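Local structure of deoxyhypusine hydroxylase (Homo sapiens, 4D50) at residues Glu125-Trp136 against Arg175-Ala183. The protein hydroxylates the deoxyhypusine residue of translation initiation factor eIF-5A at a diiron centre, completing the formation of hypusine. Sequence-based numbering, arbitrary orientation.
Sequences ETCQLAVRRLEW and RPLFERYRA
Arg-132 curls over the ring of Phe-178 and ends on Glu-179. Arg-132 CB lies over one face of the Phe-178 ring, 3.6 Å from the centroid, in a CH-pi contact. CG stays near Phe-178 CB and CG. Bends at chi2 (-65°) and chi3 then turn the chain back. NE passes Phe-178 CD2, and the guanidinium sets one face over that atom, its plane 43° from the ring. The tip grips the carboxylate end-on in a salt bridge. Arg-132 NH2 gives the straighter bond, 3.2 Å to Glu-179 OE2; Arg-132 NH1 reaches Glu-179 OE1 at 3.1 Å. With an alanine here the CB contact could remain, but Glu-179 would probably lose this charged partner and Phe-178 CD2 its guanidinium cover. On the opposite ring face lies CG of Arg-182, a residue whose guanidinium bonds to Pro-156 O and Pro-157 O. Leu-129 splits its methyls: Leu-129 CD2 packs on Phe-178 CA at 3.5 Å, and CD1 sits over the Tyr-181 ring. Tyr-181 also touches helix 208-221, which carries the iron ligand His-212. The axes of 125-136 and 177-183 cross at -74°. This is helix-helix packing of an all-helical HEAT-repeat fold, between repeat groups 59-118 and 179-269.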
loop_
_atom_site.group_PDB
_atom_site.type_symbol
_atom_site.label_atom_id
_atom_site.label_comp_id
_atom_site.label_asym_id
_atom_site.label_seq_id
_atom_site.Cartn_x
_atom_site.Cartn_y
_atom_site.Cartn_z
ATOM N N GLU A 125 -9.764 7.459 -9.028
ATOM C CA GLU A 125 -9.597 6.044 -9.317
ATOM C C GLU A 125 -9.635 5.129 -8.100
ATOM O O GLU A 125 -10.285 4.077 -8.165
ATOM C CB GLU A 125 -8.324 5.775 -10.130
ATOM C CG GLU A 125 -8.419 6.356 -11.518
ATOM C CD GLU A 125 -7.247 5.981 -12.438
ATOM O OE1 GLU A 125 -6.159 5.720 -11.913
ATOM O OE2 GLU A 125 -7.381 6.057 -13.666
ATOM N N THR A 126 -8.924 5.521 -7.064
ATOM C CA THR A 126 -8.914 4.747 -5.802
ATOM C C THR A 126 -10.365 4.603 -5.281
ATOM O O THR A 126 -10.747 3.493 -4.888
ATOM C CB THR A 126 -8.153 5.506 -4.718
ATOM O OG1 THR A 126 -6.765 5.537 -5.127
ATOM C CG2 THR A 126 -8.319 4.880 -3.377
ATOM N N CYS A 127 -11.166 5.668 -5.348
ATOM C CA CYS A 127 -12.478 5.633 -4.712
ATOM C C CYS A 127 -13.428 4.841 -5.634
ATOM O O CYS A 127 -14.355 4.129 -5.157
ATOM C CB CYS A 127 -13.039 7.071 -4.372
ATOM S SG CYS A 127 -12.053 7.874 -3.127
ATOM N N GLN A 128 -13.181 4.865 -6.946
ATOM C CA GLN A 128 -13.964 4.012 -7.844
ATOM C C GLN A 128 -13.762 2.566 -7.520
ATOM O O GLN A 128 -14.715 1.778 -7.488
ATOM C CB GLN A 128 -13.627 4.326 -9.285
ATOM C CG GLN A 128 -14.116 5.725 -9.703
ATOM C CD GLN A 128 -13.427 6.187 -10.956
ATOM O OE1 GLN A 128 -13.027 5.365 -11.785
ATOM N NE2 GLN A 128 -13.205 7.451 -11.070
ATOM N N LEU A 129 -12.527 2.199 -7.276
ATOM C CA LEU A 129 -12.173 0.827 -6.923
ATOM C C LEU A 129 -12.789 0.423 -5.621
ATOM O O LEU A 129 -13.299 -0.705 -5.505
ATOM C CB LEU A 129 -10.635 0.655 -6.876
ATOM C CG LEU A 129 -9.958 0.677 -8.212
ATOM C CD1 LEU A 129 -8.436 0.762 -8.043
ATOM C CD2 LEU A 129 -10.277 -0.527 -9.057
ATOM N N ALA A 130 -12.827 1.349 -4.659
ATOM C CA ALA A 130 -13.258 0.995 -3.321
ATOM C C ALA A 130 -14.804 0.800 -3.349
ATOM O O ALA A 130 -15.287 -0.039 -2.648
ATOM C CB ALA A 130 -12.749 1.968 -2.323
ATOM N N VAL A 131 -15.523 1.610 -4.132
ATOM C CA VAL A 131 -16.971 1.442 -4.315
ATOM C C VAL A 131 -17.260 0.078 -4.954
ATOM O O VAL A 131 -18.081 -0.641 -4.479
ATOM C CB VAL A 131 -17.570 2.569 -5.160
ATOM C CG1 VAL A 131 -18.994 2.200 -5.553
ATOM C CG2 VAL A 131 -17.520 3.888 -4.382
ATOM N N ARG A 132 -16.455 -0.315 -5.935
ATOM C CA ARG A 132 -16.668 -1.648 -6.504
ATOM C C ARG A 132 -16.364 -2.778 -5.482
ATOM O O ARG A 132 -17.010 -3.829 -5.480
ATOM C CB ARG A 132 -15.745 -1.806 -7.742
ATOM C CG ARG A 132 -16.118 -1.030 -9.009
ATOM C CD ARG A 132 -17.421 -1.445 -9.651
ATOM N NE ARG A 132 -17.522 -2.875 -9.920
ATOM C CZ ARG A 132 -17.076 -3.498 -11.021
ATOM N NH1 ARG A 132 -16.457 -2.855 -11.990
ATOM N NH2 ARG A 132 -17.303 -4.827 -11.157
ATOM N N ARG A 133 -15.311 -2.610 -4.675
ATOM C CA ARG A 133 -14.991 -3.593 -3.621
ATOM C C ARG A 133 -16.146 -3.674 -2.619
ATOM O O ARG A 133 -16.634 -4.777 -2.273
ATOM C CB ARG A 133 -13.663 -3.288 -2.908
ATOM C CG ARG A 133 -13.359 -4.247 -1.783
ATOM C CD ARG A 133 -12.032 -3.891 -1.083
ATOM N NE ARG A 133 -12.145 -4.103 0.378
ATOM C CZ ARG A 133 -12.086 -5.269 1.020
ATOM N NH1 ARG A 133 -12.007 -6.421 0.351
ATOM N NH2 ARG A 133 -12.219 -5.288 2.346
ATOM N N LEU A 134 -16.660 -2.524 -2.203
ATOM C CA LEU A 134 -17.783 -2.586 -1.249
ATOM C C LEU A 134 -19.012 -3.300 -1.872
ATOM O O LEU A 134 -19.664 -4.072 -1.176
ATOM C CB LEU A 134 -18.147 -1.245 -0.685
ATOM C CG LEU A 134 -17.091 -0.613 0.206
ATOM C CD1 LEU A 134 -17.547 0.760 0.688
ATOM C CD2 LEU A 134 -16.653 -1.477 1.374
ATOM N N GLU A 135 -19.287 -3.045 -3.145
ATOM C CA GLU A 135 -20.357 -3.692 -3.840
ATOM C C GLU A 135 -20.116 -5.195 -3.936
ATOM O O GLU A 135 -21.051 -5.992 -3.832
ATOM C CB GLU A 135 -20.580 -3.039 -5.195
ATOM C CG GLU A 135 -21.029 -1.560 -4.997
ATOM C CD GLU A 135 -21.182 -0.757 -6.273
ATOM O OE1 GLU A 135 -20.549 -1.119 -7.340
ATOM O OE2 GLU A 135 -21.937 0.259 -6.172
ATOM N N TRP A 136 -18.868 -5.587 -4.140
ATOM C CA TRP A 136 -18.532 -7.012 -4.195
ATOM C C TRP A 136 -18.772 -7.691 -2.856
ATOM O O TRP A 136 -19.451 -8.716 -2.749
ATOM C CB TRP A 136 -17.127 -7.175 -4.766
ATOM C CG TRP A 136 -16.736 -8.581 -5.154
ATOM C CD1 TRP A 136 -16.706 -9.082 -6.374
ATOM C CD2 TRP A 136 -16.325 -9.608 -4.276
ATOM N NE1 TRP A 136 -16.270 -10.354 -6.354
ATOM C CE2 TRP A 136 -16.061 -10.724 -5.049
ATOM C CE3 TRP A 136 -16.158 -9.686 -2.888
ATOM C CZ2 TRP A 136 -15.621 -11.911 -4.515
ATOM C CZ3 TRP A 136 -15.702 -10.908 -2.325
ATOM C CH2 TRP A 136 -15.485 -12.022 -3.150
ATOM N N ARG A 175 -10.761 -2.415 -20.535
ATOM C CA ARG A 175 -11.498 -2.994 -19.431
ATOM C C ARG A 175 -11.520 -2.078 -18.230
ATOM O O ARG A 175 -10.601 -1.284 -18.054
ATOM C CB ARG A 175 -10.918 -4.324 -18.992
ATOM C CG ARG A 175 -10.881 -5.301 -20.120
ATOM C CD ARG A 175 -10.486 -6.653 -19.596
ATOM N NE ARG A 175 -10.080 -7.524 -20.689
ATOM C CZ ARG A 175 -10.261 -8.831 -20.700
ATOM N NH1 ARG A 175 -10.888 -9.433 -19.683
ATOM N NH2 ARG A 175 -9.820 -9.521 -21.736
ATOM N N PRO A 176 -12.581 -2.150 -17.420
ATOM C CA PRO A 176 -12.616 -1.374 -16.191
ATOM C C PRO A 176 -11.446 -1.695 -15.278
ATOM O O PRO A 176 -11.007 -2.870 -15.176
ATOM C CB PRO A 176 -13.924 -1.816 -15.527
ATOM C CG PRO A 176 -14.728 -2.554 -16.564
ATOM C CD PRO A 176 -13.835 -2.879 -17.678
ATOM N N LEU A 177 -10.991 -0.670 -14.574
ATOM C CA LEU A 177 -9.881 -0.759 -13.686
ATOM C C LEU A 177 -10.043 -1.879 -12.664
ATOM O O LEU A 177 -9.111 -2.619 -12.375
ATOM C CB LEU A 177 -9.673 0.540 -12.986
ATOM C CG LEU A 177 -8.300 0.640 -12.398
ATOM C CD1 LEU A 177 -7.177 0.474 -13.405
ATOM C CD2 LEU A 177 -8.213 1.975 -11.742
ATOM N N PHE A 178 -11.273 -2.050 -12.161
ATOM C CA PHE A 178 -11.490 -3.061 -11.156
ATOM C C PHE A 178 -11.214 -4.425 -11.696
ATOM O O PHE A 178 -10.608 -5.252 -10.994
ATOM C CB PHE A 178 -12.930 -2.995 -10.636
ATOM C CG PHE A 178 -13.200 -3.862 -9.454
ATOM C CD1 PHE A 178 -12.712 -3.530 -8.218
ATOM C CD2 PHE A 178 -14.034 -4.973 -9.575
ATOM C CE1 PHE A 178 -13.015 -4.298 -7.119
ATOM C CE2 PHE A 178 -14.388 -5.690 -8.479
ATOM C CZ PHE A 178 -13.890 -5.349 -7.238
ATOM N N GLU A 179 -11.631 -4.671 -12.931
ATOM C CA GLU A 179 -11.456 -6.007 -13.509
ATOM C C GLU A 179 -9.939 -6.268 -13.733
ATOM O O GLU A 179 -9.450 -7.407 -13.557
ATOM C CB GLU A 179 -12.242 -6.094 -14.801
ATOM C CG GLU A 179 -13.692 -6.522 -14.699
ATOM C CD GLU A 179 -14.643 -5.569 -13.962
ATOM O OE1 GLU A 179 -14.276 -4.410 -13.647
ATOM O OE2 GLU A 179 -15.796 -6.012 -13.702
ATOM N N ARG A 180 -9.221 -5.207 -14.094
ATOM C CA ARG A 180 -7.804 -5.279 -14.326
ATOM C C ARG A 180 -7.114 -5.596 -13.010
ATOM O O ARG A 180 -6.132 -6.337 -13.017
ATOM C CB ARG A 180 -7.244 -3.988 -14.947
ATOM C CG ARG A 180 -7.950 -3.672 -16.216
ATOM C CD ARG A 180 -7.370 -2.445 -16.883
ATOM N NE ARG A 180 -5.977 -2.596 -17.296
ATOM C CZ ARG A 180 -5.215 -1.570 -17.717
ATOM N NH1 ARG A 180 -5.728 -0.322 -17.841
ATOM N NH2 ARG A 180 -3.963 -1.743 -18.095
ATOM N N TYR A 181 -7.527 -4.945 -11.935
ATOM C CA TYR A 181 -6.980 -5.238 -10.607
ATOM C C TYR A 181 -7.269 -6.651 -10.187
ATOM O O TYR A 181 -6.468 -7.348 -9.520
ATOM C CB TYR A 181 -7.532 -4.259 -9.558
ATOM C CG TYR A 181 -6.732 -3.002 -9.351
ATOM C CD1 TYR A 181 -6.447 -2.152 -10.414
ATOM C CD2 TYR A 181 -6.410 -2.588 -8.100
ATOM C CE1 TYR A 181 -5.704 -1.009 -10.247
ATOM C CE2 TYR A 181 -5.660 -1.420 -7.927
ATOM C CZ TYR A 181 -5.323 -0.645 -9.001
ATOM O OH TYR A 181 -4.618 0.565 -8.828
ATOM N N ARG A 182 -8.452 -7.164 -10.550
ATOM C CA ARG A 182 -8.724 -8.552 -10.157
ATOM C C ARG A 182 -7.724 -9.542 -10.827
ATOM O O ARG A 182 -7.303 -10.526 -10.239
ATOM C CB ARG A 182 -10.203 -8.903 -10.566
ATOM C CG ARG A 182 -11.227 -8.190 -9.738
ATOM C CD ARG A 182 -12.593 -8.879 -9.735
ATOM N NE ARG A 182 -12.529 -10.236 -9.234
ATOM C CZ ARG A 182 -13.554 -11.082 -9.312
ATOM N NH1 ARG A 182 -14.689 -10.686 -9.893
ATOM N NH2 ARG A 182 -13.412 -12.315 -8.896
ATOM N N ALA A 183 -7.355 -9.243 -12.059
ATOM C CA ALA A 183 -6.472 -10.093 -12.861
ATOM C C ALA A 183 -5.057 -9.930 -12.276
ATOM O O ALA A 183 -4.339 -10.894 -12.168
ATOM C CB ALA A 183 -6.492 -9.621 -14.283
#